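PDB 1VBL: pectate lyase 47 from Bacillus sp. TS-47, which probably cleaves pectate by calcium-assisted beta-elimination, as a secreted, thermostable pectate lyase of polysaccharide lyase family 1. Local coordinates for residues 246-251 with 277-282; 302-307 with 331-336; 351-356 with 382-387. All coordinates share one frame; numbering follows the deposited sequence.

Contact 1: 246-251 with 277-282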
loop_
_atom_site.group_PDB
_atom_site.type_symbol
_atom_site.label_atom_id
_atom_site.label_comp_id
_atom_site.label_asym_id
_atom_site.label_seq_id
_atom_site.Cartn_x
_atom_site.Cartn_y
_atom_site.Cartn_z
ATOM N N ASN A 246 -6.826 3.706 -8.303
ATOM C CA ASN A 246 -5.440 4.074 -8.027
ATOM C C ASN A 246 -4.533 3.321 -8.983
ATOM O O ASN A 246 -4.910 2.289 -9.539
ATOM C CB ASN A 246 -5.037 3.681 -6.601
ATOM C CG ASN A 246 -5.843 4.397 -5.549
ATOM O OD1 ASN A 246 -5.666 5.598 -5.322
ATOM N ND2 ASN A 246 -6.742 3.666 -4.896
ATOM N N VAL A 247 -3.333 3.848 -9.178
ATOM C CA VAL A 247 -2.350 3.183 -10.011
ATOM C C VAL A 247 -1.250 2.734 -9.054
ATOM O O VAL A 247 -0.805 3.512 -8.214
ATOM C CB VAL A 247 -1.721 4.135 -11.059
ATOM C CG1 VAL A 247 -0.508 3.461 -11.700
ATOM C CG2 VAL A 247 -2.740 4.486 -12.138
ATOM N N PHE A 248 -0.854 1.470 -9.159
ATOM C CA PHE A 248 0.224 0.920 -8.348
ATOM C C PHE A 248 1.200 0.369 -9.375
ATOM O O PHE A 248 0.893 -0.590 -10.080
ATOM C CB PHE A 248 -0.271 -0.217 -7.448
ATOM C CG PHE A 248 -1.313 0.203 -6.459
ATOM C CD1 PHE A 248 -2.666 0.096 -6.768
ATOM C CD2 PHE A 248 -0.945 0.716 -5.219
ATOM C CE1 PHE A 248 -3.643 0.498 -5.852
ATOM C CE2 PHE A 248 -1.910 1.120 -4.297
ATOM C CZ PHE A 248 -3.261 1.012 -4.614
ATOM N N THR A 249 2.375 0.978 -9.473
ATOM C CA THR A 249 3.341 0.533 -10.458
ATOM C C THR A 249 4.771 0.629 -9.945
ATOM O O THR A 249 5.053 1.356 -8.984
ATOM C CB THR A 249 3.193 1.376 -11.758
ATOM O OG1 THR A 249 3.980 0.802 -12.807
ATOM C CG2 THR A 249 3.650 2.808 -11.514
ATOM N N ASN A 250 5.660 -0.123 -10.589
ATOM C CA ASN A 250 7.084 -0.140 -10.254
ATOM C C ASN A 250 7.318 -0.170 -8.751
ATOM O O ASN A 250 7.864 0.771 -8.166
ATOM C CB ASN A 250 7.777 1.080 -10.865
ATOM C CG ASN A 250 7.608 1.150 -12.374
ATOM O OD1 ASN A 250 7.538 0.124 -13.048
ATOM N ND2 ASN A 250 7.557 2.363 -12.909
ATOM N N HIS A 251 6.914 -1.275 -8.137
ATOM C CA HIS A 251 7.044 -1.451 -6.701
ATOM C C HIS A 251 6.974 -2.939 -6.398
ATOM O O HIS A 251 6.341 -3.700 -7.127
ATOM C CB HIS A 251 5.902 -0.722 -5.989
ATOM C CG HIS A 251 6.005 -0.739 -4.494
ATOM N ND1 HIS A 251 6.850 0.097 -3.796
ATOM C CD2 HIS A 251 5.359 -1.486 -3.565
ATOM C CE1 HIS A 251 6.719 -0.132 -2.499
ATOM N NE2 HIS A 251 5.822 -1.087 -2.333
ATOM N N ASN A 277 -8.464 -0.494 -9.824
ATOM C CA ASN A 277 -7.088 -0.087 -9.613
ATOM C C ASN A 277 -6.269 -0.661 -10.754
ATOM O O ASN A 277 -6.604 -1.705 -11.315
ATOM C CB ASN A 277 -6.571 -0.599 -8.264
ATOM C CG ASN A 277 -7.301 0.032 -7.094
ATOM O OD1 ASN A 277 -7.180 1.233 -6.845
ATOM N ND2 ASN A 277 -8.073 -0.774 -6.376
ATOM N N TYR A 278 -5.201 0.042 -11.094
ATOM C CA TYR A 278 -4.316 -0.357 -12.175
ATOM C C TYR A 278 -2.996 -0.834 -11.567
ATOM O O TYR A 278 -2.215 -0.024 -11.065
ATOM C CB TYR A 278 -4.084 0.859 -13.076
ATOM C CG TYR A 278 -3.401 0.622 -14.409
ATOM C CD1 TYR A 278 -3.288 1.667 -15.326
ATOM C CD2 TYR A 278 -2.857 -0.620 -14.754
ATOM C CE1 TYR A 278 -2.656 1.494 -16.550
ATOM C CE2 TYR A 278 -2.214 -0.806 -15.989
ATOM C CZ TYR A 278 -2.120 0.264 -16.879
ATOM O OH TYR A 278 -1.499 0.122 -18.100
ATOM N N TYR A 279 -2.768 -2.147 -11.584
ATOM C CA TYR A 279 -1.525 -2.712 -11.065
ATOM C C TYR A 279 -0.652 -2.982 -12.282
ATOM O O TYR A 279 -0.990 -3.814 -13.125
ATOM C CB TYR A 279 -1.776 -4.021 -10.307
ATOM C CG TYR A 279 -2.639 -3.854 -9.079
ATOM C CD1 TYR A 279 -4.028 -3.918 -9.169
ATOM C CD2 TYR A 279 -2.068 -3.605 -7.829
ATOM C CE1 TYR A 279 -4.831 -3.742 -8.051
ATOM C CE2 TYR A 279 -2.865 -3.420 -6.699
ATOM C CZ TYR A 279 -4.246 -3.492 -6.820
ATOM O OH TYR A 279 -5.050 -3.328 -5.717
ATOM N N LYS A 280 0.468 -2.274 -12.372
ATOM C CA LYS A 280 1.359 -2.419 -13.511
ATOM C C LYS A 280 2.809 -2.636 -13.112
ATOM O O LYS A 280 3.436 -1.786 -12.476
ATOM C CB LYS A 280 1.254 -1.184 -14.412
ATOM C CG LYS A 280 2.157 -1.224 -15.646
ATOM C CD LYS A 280 1.894 -0.025 -16.546
ATOM C CE LYS A 280 2.824 -0.007 -17.752
ATOM N NZ LYS A 280 2.702 -1.232 -18.589
ATOM N N ASN A 281 3.334 -3.789 -13.500
ATOM C CA ASN A 281 4.709 -4.132 -13.212
ATOM C C ASN A 281 5.065 -4.004 -11.733
ATOM O O ASN A 281 5.994 -3.277 -11.358
ATOM C CB ASN A 281 5.642 -3.281 -14.084
ATOM C CG ASN A 281 5.424 -3.531 -15.569
ATOM O OD1 ASN A 281 5.090 -4.645 -15.967
ATOM N ND2 ASN A 281 5.616 -2.504 -16.392
ATOM N N VAL A 282 4.296 -4.702 -10.901
ATOM C CA VAL A 282 4.545 -4.746 -9.467
ATOM C C VAL A 282 4.844 -6.217 -9.166
ATOM O O VAL A 282 4.617 -7.086 -10.010
ATOM C CB VAL A 282 3.344 -4.226 -8.642
ATOM C CG1 VAL A 282 3.255 -2.706 -8.780
ATOM C CG2 VAL A 282 2.046 -4.876 -9.118
HETATM O O HOH W 1 6.660 0.071 -15.592
#
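Asn277 OD1 is gripped twice by Asn246. Asn246 N donates to Asn277 OD1 at 2.9 Å and Asn246 ND2 donates to it at 3.1 Å. The two donors come from opposite faces of the Asn277 amide. In both residues CG is anti to the carbonyl carbon (chi1 -63° in Asn246), and the side chains run side by side with amide planes 7° apart. Asn246 ND2 also reaches Ile202 O, and its OD1 accepts from Asn205 N. Asn277 N donates to Asn299 OD1 one rung on. This is an asparagine ladder, as in related pectate lyases. Next to it, the Phe248 and Tyr279 rings lie side by side, nearly parallel but barely overlapping; Phe248 CD1 is 3.5 Å from Tyr279 CE2. Asn277 OD1 sits at the edge of the Phe248 ring. Parallel backbone bonds join the strands, such as Phe248 N to Tyr278 O at 2.8 Å. On the face that carries Val247 and Tyr278, Thr249 OG1 donates to Lys280 O at 2.7 Å, from above the carbonyl plane. A water links Asn250 OD1 and Asn281 ND2. Strand 200-208 flanks 246-251, and strand 293-303 flanks 277-282. The row of near-parallel rings continues to Phe207 and Tyr301. Helix 402-409 packs on Tyr278.

Contact 2: 302-307 with 331-336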
loop_
_atom_site.group_PDB
_atom_site.type_symbol
_atom_site.label_atom_id
_atom_site.label_comp_id
_atom_site.label_asym_id
_atom_site.label_seq_id
_atom_site.Cartn_x
_atom_site.Cartn_y
_atom_site.Cartn_z
ATOM N N GLU A 302 -1.362 -5.708 -15.052
ATOM C CA GLU A 302 -0.585 -5.777 -16.282
ATOM C C GLU A 302 0.890 -5.975 -15.978
ATOM O O GLU A 302 1.494 -5.180 -15.257
ATOM C CB GLU A 302 -0.819 -4.477 -17.058
ATOM C CG GLU A 302 -0.058 -4.311 -18.349
ATOM C CD GLU A 302 -0.376 -2.976 -18.994
ATOM O OE1 GLU A 302 -1.391 -2.877 -19.718
ATOM O OE2 GLU A 302 0.379 -2.015 -18.758
ATOM N N PHE A 303 1.472 -7.033 -16.538
ATOM C CA PHE A 303 2.873 -7.330 -16.276
ATOM C C PHE A 303 3.693 -7.640 -17.519
ATOM O O PHE A 303 3.227 -8.313 -18.438
ATOM C CB PHE A 303 2.980 -8.511 -15.304
ATOM C CG PHE A 303 2.081 -8.396 -14.102
ATOM C CD1 PHE A 303 0.781 -8.893 -14.140
ATOM C CD2 PHE A 303 2.528 -7.776 -12.935
ATOM C CE1 PHE A 303 -0.064 -8.782 -13.035
ATOM C CE2 PHE A 303 1.694 -7.657 -11.826
ATOM C CZ PHE A 303 0.392 -8.164 -11.875
ATOM N N SER A 304 4.923 -7.140 -17.526
ATOM C CA SER A 304 5.855 -7.372 -18.622
ATOM C C SER A 304 7.106 -8.010 -18.031
ATOM O O SER A 304 7.623 -7.545 -17.017
ATOM C CB SER A 304 6.233 -6.055 -19.300
ATOM O OG SER A 304 7.302 -6.258 -20.211
ATOM N N ASN A 305 7.588 -9.074 -18.661
ATOM C CA ASN A 305 8.783 -9.746 -18.173
ATOM C C ASN A 305 10.029 -8.886 -18.377
ATOM O O ASN A 305 11.134 -9.282 -18.014
ATOM C CB ASN A 305 8.947 -11.115 -18.850
ATOM C CG ASN A 305 9.059 -11.026 -20.365
ATOM O OD1 ASN A 305 9.101 -12.052 -21.049
ATOM N ND2 ASN A 305 9.110 -9.817 -20.894
ATOM N N LEU A 306 9.838 -7.700 -18.948
ATOM C CA LEU A 306 10.942 -6.775 -19.179
ATOM C C LEU A 306 11.001 -5.742 -18.058
ATOM O O LEU A 306 11.934 -4.942 -17.983
ATOM C CB LEU A 306 10.767 -6.056 -20.521
ATOM C CG LEU A 306 10.787 -6.938 -21.772
ATOM C CD1 LEU A 306 10.489 -6.098 -23.012
ATOM C CD2 LEU A 306 12.147 -7.608 -21.887
ATOM N N ALA A 307 9.999 -5.765 -17.184
ATOM C CA ALA A 307 9.941 -4.819 -16.075
ATOM C C ALA A 307 11.058 -5.056 -15.064
ATOM O O ALA A 307 11.505 -6.187 -14.860
ATOM C CB ALA A 307 8.582 -4.911 -15.380
ATOM N N SER A 331 -3.198 -9.248 -17.596
ATOM C CA SER A 331 -2.477 -9.241 -18.863
ATOM C C SER A 331 -0.997 -9.495 -18.595
ATOM O O SER A 331 -0.391 -8.823 -17.765
ATOM C CB SER A 331 -2.646 -7.889 -19.560
ATOM O OG SER A 331 -1.950 -7.863 -20.792
ATOM N N PHE A 332 -0.429 -10.475 -19.291
ATOM C CA PHE A 332 0.987 -10.823 -19.153
ATOM C C PHE A 332 1.567 -10.884 -20.566
ATOM O O PHE A 332 0.881 -11.313 -21.490
ATOM C CB PHE A 332 1.140 -12.201 -18.500
ATOM C CG PHE A 332 0.721 -12.250 -17.053
ATOM C CD1 PHE A 332 1.650 -12.032 -16.039
ATOM C CD2 PHE A 332 -0.595 -12.542 -16.706
ATOM C CE1 PHE A 332 1.274 -12.109 -14.695
ATOM C CE2 PHE A 332 -0.983 -12.622 -15.367
ATOM C CZ PHE A 332 -0.046 -12.406 -14.359
ATOM N N ASP A 333 2.816 -10.463 -20.747
ATOM C CA ASP A 333 3.392 -10.522 -22.083
ATOM C C ASP A 333 4.256 -11.762 -22.286
ATOM O O ASP A 333 5.067 -11.833 -23.213
ATOM C CB ASP A 333 4.167 -9.240 -22.421
ATOM C CG ASP A 333 5.387 -9.028 -21.552
ATOM O OD1 ASP A 333 6.032 -7.973 -21.728
ATOM O OD2 ASP A 333 5.709 -9.890 -20.709
ATOM N N TRP A 334 4.058 -12.743 -21.407
ATOM C CA TRP A 334 4.753 -14.020 -21.489
ATOM C C TRP A 334 3.760 -15.096 -21.044
ATOM O O TRP A 334 2.774 -14.795 -20.363
ATOM C CB TRP A 334 6.022 -14.014 -20.624
ATOM C CG TRP A 334 5.836 -14.226 -19.145
ATOM C CD1 TRP A 334 5.922 -15.409 -18.471
ATOM C CD2 TRP A 334 5.608 -13.215 -18.153
ATOM N NE1 TRP A 334 5.774 -15.200 -17.119
ATOM C CE2 TRP A 334 5.580 -13.862 -16.896
ATOM C CE3 TRP A 334 5.431 -11.826 -18.203
ATOM C CZ2 TRP A 334 5.380 -13.166 -15.696
ATOM C CZ3 TRP A 334 5.233 -11.131 -17.006
ATOM C CH2 TRP A 334 5.210 -11.807 -15.770
ATOM N N ASP A 335 4.004 -16.338 -21.447
ATOM C CA ASP A 335 3.109 -17.447 -21.122
ATOM C C ASP A 335 3.260 -17.971 -19.700
ATOM O O ASP A 335 3.677 -19.106 -19.477
ATOM C CB ASP A 335 3.312 -18.581 -22.133
ATOM C CG ASP A 335 2.640 -18.295 -23.471
ATOM O OD1 ASP A 335 3.076 -18.857 -24.499
ATOM O OD2 ASP A 335 1.660 -17.521 -23.492
ATOM N N ILE A 336 2.890 -17.137 -18.739
ATOM C CA ILE A 336 2.981 -17.501 -17.335
ATOM C C ILE A 336 1.996 -18.608 -16.980
ATOM O O ILE A 336 0.950 -18.754 -17.607
ATOM C CB ILE A 336 2.697 -16.281 -16.425
ATOM C CG1 ILE A 336 2.992 -16.630 -14.962
ATOM C CG2 ILE A 336 1.241 -15.853 -16.569
ATOM C CD1 ILE A 336 2.805 -15.467 -13.996
HETATM O O HOH W 2 1.202 -7.174 -20.517
#
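Two neighbouring strands of the parallel beta-helix end here, with Phe303 beside Phe332 and the Asp333 carboxylate holding the turn that starts at Ser304. The strands pair through Phe303 N to Ser331 O, 2.9 Å. Asp333 N then donates to Phe303 O, and its carboxylate reaches the turn. Its CG sits between the backbone N and the carbonyl carbon (chi1 65°), and each carboxylate oxygen takes one donor. Ser304 OG donates to Asp333 OD1 at 2.6 Å, on the syn side but 25° out of the carboxylate plane. Asn305 N gives a bond of 2.9 Å to the syn lone pair of Asp333 OD2. These bonds fix the start of a type I turn, which Ala307 N closes onto Ser304 O. The two phenylalanine rings are nearly parallel yet slid apart, with Phe303 CD1 over one face of Phe332 and 3.3 Å from its CE1. Trp334 is sandwiched: Asn305 CB lies 3.5 Å above one face, toward the rim, and Phe332 CD1 packs on the opposite face. A water bridges Phe303 O and Ser331 OG. Phe311 closes on both phenylalanine rings. Aligned aromatic side chains on successive parallel rungs, with turns leading off the strand ends, are characteristic of the pectate lyase beta-helix.

Contact 3: 351-356 with 382-387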
loop_
_atom_site.group_PDB
_atom_site.type_symbol
_atom_site.label_atom_id
_atom_site.label_comp_id
_atom_site.label_asym_id
_atom_site.label_seq_id
_atom_site.Cartn_x
_atom_site.Cartn_y
_atom_site.Cartn_z
ATOM N N SER A 351 -11.317 -20.361 2.210
ATOM C CA SER A 351 -12.390 -20.208 1.244
ATOM C C SER A 351 -12.294 -18.839 0.590
ATOM O O SER A 351 -11.904 -17.860 1.224
ATOM C CB SER A 351 -13.756 -20.331 1.926
ATOM O OG SER A 351 -13.953 -21.623 2.474
ATOM N N MET A 352 -12.629 -18.780 -0.688
ATOM C CA MET A 352 -12.636 -17.516 -1.404
ATOM C C MET A 352 -13.576 -17.702 -2.572
ATOM O O MET A 352 -13.863 -18.829 -2.978
ATOM C CB MET A 352 -11.230 -17.131 -1.900
ATOM C CG MET A 352 -10.818 -17.678 -3.263
ATOM S SD MET A 352 -9.226 -16.986 -3.852
ATOM C CE MET A 352 -9.766 -15.531 -4.733
ATOM N N TYR A 353 -14.101 -16.603 -3.085
ATOM C CA TYR A 353 -14.968 -16.707 -4.234
ATOM C C TYR A 353 -14.308 -15.901 -5.329
ATOM O O TYR A 353 -13.709 -14.855 -5.074
ATOM C CB TYR A 353 -16.366 -16.161 -3.953
ATOM C CG TYR A 353 -17.306 -16.477 -5.088
ATOM C CD1 TYR A 353 -17.643 -17.798 -5.386
ATOM C CD2 TYR A 353 -17.807 -15.470 -5.904
ATOM C CE1 TYR A 353 -18.452 -18.106 -6.473
ATOM C CE2 TYR A 353 -18.618 -15.767 -6.998
ATOM C CZ TYR A 353 -18.935 -17.086 -7.276
ATOM O OH TYR A 353 -19.726 -17.387 -8.365
ATOM N N GLU A 354 -14.407 -16.404 -6.549
ATOM C CA GLU A 354 -13.799 -15.747 -7.688
ATOM C C GLU A 354 -14.639 -16.034 -8.917
ATOM O O GLU A 354 -15.080 -17.167 -9.125
ATOM C CB GLU A 354 -12.383 -16.284 -7.898
ATOM C CG GLU A 354 -11.714 -15.767 -9.156
ATOM C CD GLU A 354 -11.241 -16.882 -10.064
ATOM O OE1 GLU A 354 -11.387 -18.065 -9.690
ATOM O OE2 GLU A 354 -10.720 -16.572 -11.156
ATOM N N THR A 355 -14.864 -15.010 -9.728
ATOM C CA THR A 355 -15.645 -15.183 -10.941
ATOM C C THR A 355 -15.336 -14.078 -11.944
ATOM O O THR A 355 -14.890 -12.994 -11.570
ATOM C CB THR A 355 -17.157 -15.170 -10.633
ATOM O OG1 THR A 355 -17.881 -15.599 -11.790
ATOM C CG2 THR A 355 -17.617 -13.767 -10.248
ATOM N N GLY A 356 -15.562 -14.378 -13.219
ATOM C CA GLY A 356 -15.343 -13.408 -14.278
ATOM C C GLY A 356 -13.911 -12.998 -14.554
ATOM O O GLY A 356 -13.680 -11.971 -15.191
ATOM N N LEU A 382 -7.674 -24.796 -2.204
ATOM C CA LEU A 382 -8.461 -23.614 -1.917
ATOM C C LEU A 382 -9.897 -23.950 -2.296
ATOM O O LEU A 382 -10.153 -24.459 -3.386
ATOM C CB LEU A 382 -7.943 -22.445 -2.758
ATOM C CG LEU A 382 -8.507 -21.046 -2.525
ATOM C CD1 LEU A 382 -8.307 -20.638 -1.073
ATOM C CD2 LEU A 382 -7.804 -20.065 -3.462
ATOM N N LYS A 383 -10.834 -23.678 -1.398
ATOM C CA LYS A 383 -12.232 -23.969 -1.675
ATOM C C LYS A 383 -12.946 -22.756 -2.255
ATOM O O LYS A 383 -12.951 -21.685 -1.650
ATOM C CB LYS A 383 -12.945 -24.408 -0.394
ATOM C CG LYS A 383 -12.377 -25.675 0.224
ATOM C CD LYS A 383 -13.188 -26.122 1.433
ATOM C CE LYS A 383 -13.155 -25.090 2.548
ATOM N NZ LYS A 383 -13.876 -25.566 3.764
ATOM N N LYS A 384 -13.533 -22.916 -3.436
ATOM C CA LYS A 384 -14.263 -21.811 -4.041
ATOM C C LYS A 384 -15.701 -21.925 -3.570
ATOM O O LYS A 384 -16.410 -22.869 -3.924
ATOM C CB LYS A 384 -14.218 -21.868 -5.572
ATOM C CG LYS A 384 -15.103 -20.803 -6.217
ATOM C CD LYS A 384 -15.009 -20.771 -7.737
ATOM C CE LYS A 384 -13.693 -20.186 -8.207
ATOM N NZ LYS A 384 -13.739 -19.884 -9.664
ATOM N N GLU A 385 -16.124 -20.968 -2.755
ATOM C CA GLU A 385 -17.478 -20.975 -2.233
ATOM C C GLU A 385 -17.836 -19.596 -1.699
ATOM O O GLU A 385 -16.961 -18.814 -1.325
ATOM C CB GLU A 385 -17.606 -22.015 -1.114
ATOM C CG GLU A 385 -16.937 -21.611 0.189
ATOM C CD GLU A 385 -17.147 -22.626 1.296
ATOM O OE1 GLU A 385 -18.282 -23.132 1.433
ATOM O OE2 GLU A 385 -16.183 -22.906 2.039
ATOM N N VAL A 386 -19.130 -19.305 -1.673
ATOM C CA VAL A 386 -19.615 -18.024 -1.179
ATOM C C VAL A 386 -19.901 -18.113 0.314
ATOM O O VAL A 386 -20.799 -18.843 0.735
ATOM C CB VAL A 386 -20.911 -17.606 -1.901
ATOM C CG1 VAL A 386 -21.438 -16.304 -1.315
ATOM C CG2 VAL A 386 -20.650 -17.454 -3.394
ATOM N N THR A 387 -19.129 -17.383 1.112
ATOM C CA THR A 387 -19.322 -17.369 2.559
ATOM C C THR A 387 -19.965 -16.051 2.972
ATOM O O THR A 387 -20.467 -15.910 4.086
ATOM C CB THR A 387 -17.990 -17.536 3.316
ATOM O OG1 THR A 387 -17.026 -16.611 2.802
ATOM C CG2 THR A 387 -17.466 -18.958 3.165
#
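Ser351 OG donates to Glu385 OE2 at 2.6 Å. Glu385 OE2 accepts on its anti lone pair, the one away from the other carboxylate oxygen. Glu385 CG lies between the backbone N and the carbonyl carbon (chi1 73°), and the chain is extended beyond it. Within 382-387 the same OE2 has a long salt bridge to Lys383 NZ. The Lys384 chain is straight to CD and then bends at chi3 (-73°), which turns CE toward Glu354. Lys384 NZ donates to Glu354 OE1 at 3.0 Å, as a salt bridge, and to Glu354 O at 3.1 Å. It meets the first from above the carboxylate plane and the second from above the carbonyl plane. Asp369 is a further partner of this ammonium. Glu354 also accepts from Thr357 OG1 and from the backbone N of Leu370 and Val371, where helix 370-377 begins; this would help to stabilise its charge.

Val386 CG2 sits over one face of the Tyr353 ring, 3.8 Å from the centroid, in a CH-pi contact. Met352 SD touches Leu382 CD2 at 3.4 Å, under cover of Val371. Only a short parallel pairing joins the backbones, with Met352 N to Lys383 O and Glu385 N to Met352 O. After it the chains diverge. A brief last strand, reached through a helix, is consistent with the finishing end of a parallel beta-helix.

Overall arrangement
All three contacts pair parallel strands of the beta-helix, in chain order. Contact 1 is the most buried and lies nearest the middle of the chain. Its row of rings and asparagine ladder are interior chemistry, and His251 lies about 6 Å from Asp229 of the calcium site, side chain to side chain. Contact 2 adjoins it across neighbouring strands 272-280 and 293-303, where Lys280 NZ forms a salt bridge to Glu302 OE2. It keeps the paired rings but adds an exposed carboxylate-held turn. Contact 3, about 26 Å from contact 2 between centres, has no ring pair across it. A salt bridge and a methyl over a ring replace it there, near the surface.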